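Local atomic coordinates of fucolectin-related protein (Streptococcus pneumoniae, PDB entry 2WMF), a protein that probably hydrolyses host blood-group carbohydrate antigens, acting as the catalytic module of a family 98 glycoside hydrolase. Residues Leu417-Trp431 with Lys442-Asn454. Residues are numbered along the deposited sequence; the frame is centred on the assembly and turned at random.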
ATOM      1  N   LEU A 417      -1.381 -11.284  22.263  1.00 10.28           N
ATOM      2  CA  LEU A 417      -0.871 -12.469  21.579  1.00  9.40           C
ATOM      3  C   LEU A 417       0.642 -12.620  21.515  1.00  9.74           C
ATOM      4  O   LEU A 417       1.132 -13.677  21.129  1.00  9.71           O
ATOM      5  CB  LEU A 417      -1.412 -12.551  20.142  1.00  9.19           C
ATOM      6  CG  LEU A 417      -2.929 -12.487  19.984  1.00  9.64           C
ATOM      7  CD1 LEU A 417      -3.387 -12.638  18.523  1.00 10.00           C
ATOM      8  CD2 LEU A 417      -3.625 -13.552  20.902  1.00 11.94           C
ATOM      9  N   TYR A 418       1.408 -11.572  21.845  1.00  9.10           N
ATOM     10  CA  TYR A 418       2.845 -11.699  21.811  1.00  8.86           C
ATOM     11  C   TYR A 418       3.457 -10.724  22.811  1.00  9.10           C
ATOM     12  O   TYR A 418       2.744  -9.819  23.288  1.00  9.94           O
ATOM     13  CB  TYR A 418       3.404 -11.423  20.398  1.00  8.50           C
ATOM     14  CG  TYR A 418       3.295  -9.982  19.917  1.00  7.42           C
ATOM     15  CD1 TYR A 418       4.422  -9.123  19.925  1.00  9.26           C
ATOM     16  CD2 TYR A 418       2.066  -9.461  19.455  1.00  8.55           C
ATOM     17  CE1 TYR A 418       4.315  -7.794  19.483  1.00  8.22           C
ATOM     18  CE2 TYR A 418       1.955  -8.112  19.021  1.00  8.01           C
ATOM     19  CZ  TYR A 418       3.086  -7.309  18.980  1.00  7.40           C
ATOM     20  OH  TYR A 418       2.995  -5.994  18.494  1.00  8.07           O
ATOM     21  N   GLU A 419       4.751 -10.913  23.074  1.00  9.68           N
ATOM     22  CA  GLU A 419       5.528 -10.027  23.924  1.00  9.88           C
ATOM     23  C   GLU A 419       6.597  -9.313  23.103  1.00  9.45           C
ATOM     24  O   GLU A 419       7.036  -9.791  22.050  1.00  9.07           O
ATOM     25  CB  GLU A 419       6.210 -10.825  25.046  1.00 11.08           C
ATOM     26  CG  GLU A 419       5.234 -11.523  25.978  1.00 14.03           C
ATOM     27  CD  GLU A 419       4.457 -10.551  26.846  1.00 18.88           C
ATOM     28  OE1 GLU A 419       4.882  -9.407  27.033  1.00 18.05           O
ATOM     29  OE2 GLU A 419       3.382 -10.939  27.362  1.00 26.24           O
ATOM     30  N   GLY A 420       7.038  -8.167  23.609  1.00  9.43           N
ATOM     31  CA  GLY A 420       8.062  -7.362  22.947  1.00  8.97           C
ATOM     32  C   GLY A 420       7.521  -6.022  22.480  1.00  8.82           C
ATOM     33  O   GLY A 420       6.412  -5.631  22.808  1.00 10.53           O
ATOM     34  N   ASP A 421       8.386  -5.286  21.783  1.00  8.66           N
ATOM     35  CA  ASP A 421       8.085  -3.940  21.313  1.00  8.06           C
ATOM     36  C   ASP A 421       7.974  -3.790  19.785  1.00  8.28           C
ATOM     37  O   ASP A 421       7.736  -2.668  19.343  1.00  8.91           O
ATOM     38  CB  ASP A 421       9.057  -2.883  21.862  1.00  8.41           C
ATOM     39  CG  ASP A 421      10.536  -3.149  21.548  1.00  8.61           C
ATOM     40  OD1 ASP A 421      10.873  -4.117  20.836  1.00  9.32           O
ATOM     41  OD2 ASP A 421      11.395  -2.334  22.040  1.00  9.19           O
ATOM     42  N   GLY A 422       8.148  -4.880  19.025  1.00  8.41           N
ATOM     43  CA  GLY A 422       7.885  -4.897  17.589  1.00  7.83           C
ATOM     44  C   GLY A 422       6.403  -4.939  17.268  1.00  7.32           C
ATOM     45  O   GLY A 422       5.534  -5.114  18.165  1.00  7.11           O
ATOM     46  N   TYR A 423       6.110  -4.814  15.973  1.00  7.30           N
ATOM     47  CA  TYR A 423       4.765  -4.978  15.440  1.00  7.05           C
ATOM     48  C   TYR A 423       4.599  -6.447  15.043  1.00  7.07           C
ATOM     49  O   TYR A 423       5.404  -6.995  14.275  1.00  7.89           O
ATOM     50  CB  TYR A 423       4.544  -4.108  14.224  1.00  7.14           C
ATOM     51  CG  TYR A 423       3.291  -4.442  13.447  1.00  6.52           C
ATOM     52  CD1 TYR A 423       2.049  -3.921  13.799  1.00  6.51           C
ATOM     53  CD2 TYR A 423       3.351  -5.304  12.363  1.00  7.78           C
ATOM     54  CE1 TYR A 423       0.887  -4.194  13.070  1.00  7.51           C
ATOM     55  CE2 TYR A 423       2.204  -5.616  11.616  1.00  6.95           C
ATOM     56  CZ  TYR A 423       0.956  -5.071  11.990  1.00  6.60           C
ATOM     57  OH  TYR A 423      -0.157  -5.378  11.206  1.00  8.14           O
ATOM     58  N   ALA A 424       3.558  -7.080  15.565  1.00  7.86           N
ATOM     59  CA  ALA A 424       3.165  -8.429  15.106  1.00  7.22           C
ATOM     60  C   ALA A 424       1.654  -8.569  15.094  1.00  7.34           C
ATOM     61  O   ALA A 424       0.973  -8.126  16.015  1.00  7.94           O
ATOM     62  CB  ALA A 424       3.799  -9.554  15.946  1.00  8.14           C
ATOM     63  N   GLN A 425       1.160  -9.192  14.033  1.00  7.60           N
ATOM     64  CA  GLN A 425      -0.255  -9.426  13.791  1.00  7.55           C
ATOM     65  C   GLN A 425      -0.453 -10.903  13.426  1.00  7.31           C
ATOM     66  O   GLN A 425       0.205 -11.401  12.545  1.00  7.24           O
ATOM     67  CB  GLN A 425      -0.775  -8.543  12.657  1.00  7.79           C
ATOM     68  CG  GLN A 425      -2.248  -8.684  12.448  1.00  8.04           C
ATOM     69  CD  GLN A 425      -2.824  -7.951  11.223  1.00  8.59           C
ATOM     70  OE1 GLN A 425      -4.067  -7.968  11.016  1.00  8.29           O
ATOM     71  NE2 GLN A 425      -1.944  -7.266  10.425  1.00  7.59           N
ATOM     72  N   ARG A 426      -1.390 -11.565  14.101  1.00  6.89           N
ATOM     73  CA  ARG A 426      -1.768 -12.942  13.752  1.00  7.85           C
ATOM     74  C   ARG A 426      -2.864 -12.888  12.682  1.00  8.10           C
ATOM     75  O   ARG A 426      -3.861 -12.175  12.829  1.00  8.74           O
ATOM     76  CB  ARG A 426      -2.178 -13.706  14.969  1.00  8.89           C
ATOM     77  CG  ARG A 426      -2.379 -15.190  14.677  1.00  8.38           C
ATOM     78  CD  ARG A 426      -1.080 -15.926  14.534  1.00  8.10           C
ATOM     79  NE  ARG A 426      -1.364 -17.308  14.150  1.00  8.35           N
ATOM     80  CZ  ARG A 426      -0.462 -18.274  14.115  1.00  8.48           C
ATOM     81  NH1 ARG A 426       0.838 -18.027  14.336  1.00  9.87           N
ATOM     82  NH2 ARG A 426      -0.823 -19.498  13.757  1.00  9.03           N
ATOM     83  N   VAL A 427      -2.585 -13.557  11.568  1.00  8.04           N
ATOM     84  CA  VAL A 427      -3.476 -13.612  10.403  1.00  7.90           C
ATOM     85  C   VAL A 427      -3.636 -15.085  10.059  1.00  8.25           C
ATOM     86  O   VAL A 427      -2.764 -15.657   9.450  1.00  7.90           O
ATOM     87  CB  VAL A 427      -2.883 -12.823   9.227  1.00  7.31           C
ATOM     88  CG1 VAL A 427      -3.798 -12.878   8.011  1.00  7.56           C
ATOM     89  CG2 VAL A 427      -2.615 -11.364   9.633  1.00  8.49           C
ATOM     90  N   GLY A 428      -4.732 -15.700  10.499  1.00  8.73           N
ATOM     91  CA  GLY A 428      -4.913 -17.129  10.283  1.00  8.94           C
ATOM     92  C   GLY A 428      -3.770 -17.921  10.886  1.00  8.77           C
ATOM     93  O   GLY A 428      -3.476 -17.747  12.063  1.00  8.83           O
ATOM     94  N   ASN A 429      -3.091 -18.736  10.073  1.00  8.15           N
ATOM     95  CA  ASN A 429      -1.971 -19.561  10.553  1.00  7.86           C
ATOM     96  C   ASN A 429      -0.622 -18.907  10.360  1.00  7.47           C
ATOM     97  O   ASN A 429       0.386 -19.591  10.352  1.00  8.62           O
ATOM     98  CB  ASN A 429      -1.971 -20.959   9.890  1.00  7.99           C
ATOM     99  CG  ASN A 429      -1.822 -20.918   8.374  1.00  8.72           C
ATOM    100  OD1 ASN A 429      -2.366 -20.061   7.707  1.00 12.65           O
ATOM    101  ND2 ASN A 429      -1.127 -21.891   7.829  1.00  9.43           N
ATOM    102  N   SER A 430      -0.608 -17.579  10.255  1.00  7.74           N
ATOM    103  CA  SER A 430       0.641 -16.847  10.072  1.00  6.99           C
ATOM    104  C   SER A 430       0.811 -15.662  11.046  1.00  6.69           C
ATOM    105  O   SER A 430      -0.180 -15.109  11.551  1.00  7.38           O
ATOM    106  CB  SER A 430       0.741 -16.282   8.668  1.00  8.52           C
ATOM    107  OG  SER A 430       0.647 -17.276   7.681  1.00  7.97           O
ATOM    108  N   TRP A 431       2.074 -15.292  11.262  1.00  7.47           N
ATOM    109  CA  TRP A 431       2.444 -14.052  11.894  1.00  7.24           C
ATOM    110  C   TRP A 431       3.000 -13.115  10.831  1.00  6.15           C
ATOM    111  O   TRP A 431       3.869 -13.503  10.043  1.00  7.68           O
ATOM    112  CB  TRP A 431       3.559 -14.273  12.941  1.00  7.60           C
ATOM    113  CG  TRP A 431       3.119 -14.860  14.255  1.00  7.86           C
ATOM    114  CD1 TRP A 431       3.448 -16.123  14.772  1.00  9.24           C
ATOM    115  CD2 TRP A 431       2.396 -14.187  15.265  1.00  7.86           C
ATOM    116  NE1 TRP A 431       2.920 -16.263  16.042  1.00  9.10           N
ATOM    117  CE2 TRP A 431       2.299 -15.082  16.398  1.00  9.75           C
ATOM    118  CE3 TRP A 431       1.848 -12.911  15.363  1.00  9.23           C
ATOM    119  CZ2 TRP A 431       1.682 -14.719  17.572  1.00  8.73           C
ATOM    120  CZ3 TRP A 431       1.240 -12.555  16.564  1.00  9.09           C
ATOM    121  CH2 TRP A 431       1.138 -13.466  17.635  1.00 10.99           C
ATOM    122  N   LYS A 442      16.776   2.041  15.719  1.00  8.99           N
ATOM    123  CA  LYS A 442      16.671   1.245  16.939  1.00  8.47           C
ATOM    124  C   LYS A 442      15.983  -0.082  16.640  1.00  8.79           C
ATOM    125  O   LYS A 442      14.992  -0.116  15.931  1.00  8.18           O
ATOM    126  CB  LYS A 442      15.921   1.987  18.064  1.00  9.06           C
ATOM    127  CG  LYS A 442      16.668   3.227  18.584  1.00 10.21           C
ATOM    128  CD  LYS A 442      17.896   2.908  19.465  1.00 12.18           C
ATOM    129  CE  LYS A 442      18.836   4.101  19.561  1.00 13.64           C
ATOM    130  NZ  LYS A 442      20.073   3.741  20.358  1.00 15.73           N
ATOM    131  N   ASN A 443      16.553  -1.151  17.147  1.00  7.93           N
ATOM    132  CA  ASN A 443      15.995  -2.494  16.940  1.00  7.82           C
ATOM    133  C   ASN A 443      14.786  -2.743  17.812  1.00  8.26           C
ATOM    134  O   ASN A 443      14.622  -2.122  18.856  1.00  7.97           O
ATOM    135  CB  ASN A 443      17.021  -3.582  17.285  1.00  8.61           C
ATOM    136  CG  ASN A 443      18.076  -3.786  16.201  1.00  9.26           C
ATOM    137  OD1 ASN A 443      18.391  -2.876  15.428  1.00  9.82           O
ATOM    138  ND2 ASN A 443      18.600  -5.038  16.116  1.00 14.57           N
ATOM    139  N   GLN A 444      13.925  -3.663  17.354  1.00  8.12           N
ATOM    140  CA  GLN A 444      12.790  -4.138  18.133  1.00  8.09           C
ATOM    141  C   GLN A 444      12.806  -5.654  18.174  1.00  8.43           C
ATOM    142  O   GLN A 444      13.315  -6.319  17.259  1.00  9.13           O
ATOM    143  CB  GLN A 444      11.473  -3.590  17.590  1.00  8.30           C
ATOM    144  CG  GLN A 444      11.370  -2.075  17.672  1.00  8.99           C
ATOM    145  CD  GLN A 444      10.091  -1.504  17.027  1.00  7.92           C
ATOM    146  OE1 GLN A 444       9.433  -2.182  16.235  1.00  8.52           O
ATOM    147  NE2 GLN A 444       9.774  -0.235  17.328  1.00  7.56           N
ATOM    148  N   GLN A 445      12.174  -6.177  19.218  1.00  8.52           N
ATOM    149  CA  GLN A 445      12.108  -7.608  19.438  1.00  8.95           C
ATOM    150  C   GLN A 445      10.656  -8.035  19.626  1.00  9.23           C
ATOM    151  O   GLN A 445       9.837  -7.288  20.161  1.00  8.92           O
ATOM    152  CB  GLN A 445      12.935  -8.023  20.666  1.00 10.10           C
ATOM    153  CG  GLN A 445      14.404  -7.644  20.597  1.00 12.01           C
ATOM    154  CD  GLN A 445      14.685  -6.166  20.847  1.00 10.74           C
ATOM    155  OE1 GLN A 445      14.123  -5.568  21.763  1.00 11.48           O
ATOM    156  NE2 GLN A 445      15.623  -5.586  20.062  1.00 11.19           N
ATOM    157  N   VAL A 446      10.366  -9.255  19.146  1.00  8.33           N
ATOM    158  CA  VAL A 446       9.130  -9.914  19.437  1.00  8.99           C
ATOM    159  C   VAL A 446       9.414 -11.333  19.879  1.00  8.38           C
ATOM    160  O   VAL A 446      10.350 -11.979  19.395  1.00  9.83           O
ATOM    161  CB  VAL A 446       8.142  -9.892  18.232  1.00  9.22           C
ATOM    162  CG1 VAL A 446       7.747  -8.422  17.865  1.00 10.47           C
ATOM    163  CG2 VAL A 446       8.632 -10.624  17.000  1.00  8.83           C
ATOM    164  N   MET A 447       8.567 -11.780  20.800  1.00  9.55           N
ATOM    165  CA  MET A 447       8.494 -13.196  21.208  1.00  8.60           C
ATOM    166  C   MET A 447       7.075 -13.633  20.898  1.00  9.04           C
ATOM    167  O   MET A 447       6.126 -13.130  21.474  1.00  9.54           O
ATOM    168  CB  MET A 447       8.786 -13.359  22.704  1.00 10.53           C
ATOM    169  CG  MET A 447       8.900 -14.800  23.113  1.00 12.76           C
ATOM    170  SD  MET A 447       7.391 -15.762  23.260  1.00 20.32           S
ATOM    171  CE  MET A 447       6.289 -14.800  24.354  1.00 19.96           C
ATOM    172  N   LEU A 448       6.980 -14.565  19.947  1.00  8.95           N
ATOM    173  CA  LEU A 448       5.738 -15.025  19.368  1.00  8.95           C
ATOM    174  C   LEU A 448       5.412 -16.462  19.794  1.00  8.12           C
ATOM    175  O   LEU A 448       6.052 -17.419  19.353  1.00  9.10           O
ATOM    176  CB  LEU A 448       5.876 -14.976  17.851  1.00  8.89           C
ATOM    177  CG  LEU A 448       6.360 -13.707  17.164  1.00  7.67           C
ATOM    178  CD1 LEU A 448       6.537 -13.893  15.645  1.00 10.99           C
ATOM    179  CD2 LEU A 448       5.450 -12.521  17.488  1.00  9.50           C
ATOM    180  N   PRO A 449       4.396 -16.613  20.653  1.00  9.55           N
ATOM    181  CA  PRO A 449       3.858 -17.962  20.893  1.00  9.49           C
ATOM    182  C   PRO A 449       3.444 -18.557  19.550  1.00  9.97           C
ATOM    183  O   PRO A 449       3.005 -17.831  18.642  1.00 10.23           O
ATOM    184  CB  PRO A 449       2.611 -17.704  21.746  1.00 10.97           C
ATOM    185  CG  PRO A 449       2.815 -16.343  22.374  1.00 11.71           C
ATOM    186  CD  PRO A 449       3.594 -15.580  21.323  1.00 10.49           C
ATOM    187  N   MET A 450       3.577 -19.870  19.424  1.00  9.23           N
ATOM    188  CA  MET A 450       3.236 -20.535  18.177  1.00  9.31           C
ATOM    189  C   MET A 450       2.035 -21.451  18.402  1.00  8.91           C
ATOM    190  O   MET A 450       1.719 -21.821  19.527  1.00  9.73           O
ATOM    191  CB  MET A 450       4.454 -21.296  17.633  1.00  9.37           C
ATOM    192  CG  MET A 450       5.672 -20.337  17.278  1.00 12.07           C
ATOM    193  SD  MET A 450       5.276 -19.166  15.945  1.00 11.17           S
ATOM    194  CE  MET A 450       5.710 -20.234  14.561  1.00 13.30           C
ATOM    195  N   TYR A 451       1.326 -21.737  17.313  1.00  7.59           N
ATOM    196  CA  TYR A 451      -0.013 -22.364  17.385  1.00  8.29           C
ATOM    197  C   TYR A 451       0.012 -23.822  16.931  1.00  8.85           C
ATOM    198  O   TYR A 451      -1.021 -24.490  16.922  1.00  9.46           O
ATOM    199  CB  TYR A 451      -1.024 -21.562  16.563  1.00  8.39           C
ATOM    200  CG  TYR A 451      -1.344 -20.152  17.105  1.00  9.35           C
ATOM    201  CD1 TYR A 451      -2.638 -19.801  17.479  1.00  9.78           C
ATOM    202  CD2 TYR A 451      -0.333 -19.168  17.202  1.00  7.97           C
ATOM    203  CE1 TYR A 451      -2.958 -18.511  17.940  1.00  8.37           C
ATOM    204  CE2 TYR A 451      -0.644 -17.868  17.657  1.00  8.50           C
ATOM    205  CZ  TYR A 451      -1.932 -17.553  18.049  1.00 10.81           C
ATOM    206  OH  TYR A 451      -2.228 -16.273  18.507  1.00 10.45           O
ATOM    207  N   THR A 452       1.198 -24.303  16.604  1.00  8.41           N
ATOM    208  CA  THR A 452       1.464 -25.715  16.298  1.00  8.11           C
ATOM    209  C   THR A 452       2.661 -26.162  17.143  1.00  8.79           C
ATOM    210  O   THR A 452       3.404 -25.347  17.690  1.00 10.20           O
ATOM    211  CB  THR A 452       1.826 -25.933  14.824  1.00  7.88           C
ATOM    212  OG1 THR A 452       3.063 -25.253  14.507  1.00  9.21           O
ATOM    213  CG2 THR A 452       0.699 -25.442  13.893  1.00  9.73           C
ATOM    214  N   ASN A 453       2.886 -27.459  17.225  1.00  9.65           N
ATOM    215  CA  ASN A 453       4.050 -27.975  17.954  1.00  9.95           C
ATOM    216  C   ASN A 453       5.327 -28.114  17.085  1.00 10.90           C
ATOM    217  O   ASN A 453       6.296 -28.792  17.525  1.00 11.53           O
ATOM    218  CB  ASN A 453       3.692 -29.255  18.698  1.00 10.95           C
ATOM    219  CG  ASN A 453       3.596 -30.454  17.788  1.00 10.72           C
ATOM    220  OD1 ASN A 453       3.568 -30.303  16.556  1.00 12.83           O
ATOM    221  ND2 ASN A 453       3.533 -31.682  18.377  1.00 11.58           N
ATOM    222  N   ASN A 454       5.385 -27.430  15.922  1.00 10.98           N
ATOM    223  CA  ASN A 454       6.661 -27.289  15.164  1.00 11.66           C
ATOM    224  C   ASN A 454       7.742 -26.685  16.100  1.00 11.50           C
ATOM    225  O   ASN A 454       8.906 -27.120  16.098  1.00 14.13           O
ATOM    226  CB  ASN A 454       6.469 -26.458  13.898  1.00 11.27           C
ATOM    227  CG  ASN A 454       5.620 -27.168  12.856  1.00 11.25           C
ATOM    228  OD1 ASN A 454       4.500 -26.721  12.511  1.00 15.14           O
ATOM    229  ND2 ASN A 454       6.126 -28.289  12.351  1.00  9.69           N
TER
HETATM  230  O   HOH W   1      13.860  -2.912  21.615  1.00  9.50           O
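The guanidinium of R426 lies flat on the Y451 ring, a cation-pi stack with planes 20° apart and R426 CZ 3.7 Å from the ring centroid. Backbone atoms of N429 and S430 cover the opposite face of the guanidinium. R426 NE donates to G428 O, tilted from the guanidinium plane, which ties the group to the 427-430 turn, while E472 forms a salt bridge with R426 through NH1. W431 is sandwiched: R426 CD lies 3.9 Å above one face of its ring, L448 over the opposite face, where L448 CB makes a CH-pi contact 4.0 Å from the centroid of the five-membered ring. At the indole edge, W431 NE1 donates to P449 O (3.0 Å), nearly in the ring plane, and M450 SD adds a Met-aromatic contact. L448 CD2 also reaches Y418 CB and A424 CB, each at 3.7 Å. Farther along, D421 CG lies between its backbone N and carbonyl carbon (chi1 57°), which lets OD1 accept a hydrogen bond from Q445 N (2.9 Å, N-H...O angle 168°). The antiparallel hydrogen-bonded pair E419-M447, bonded both ways, joins 419-420 to 444-449 as the outermost strand of its sheet within this chain. Strands 423-427 and 430-434 belong to a second antiparallel sheet; the contacts of L448 with A424 and W431 thus join the two sheets, with 457-462 flanking 444-449 and 467-472 flanking 430-434.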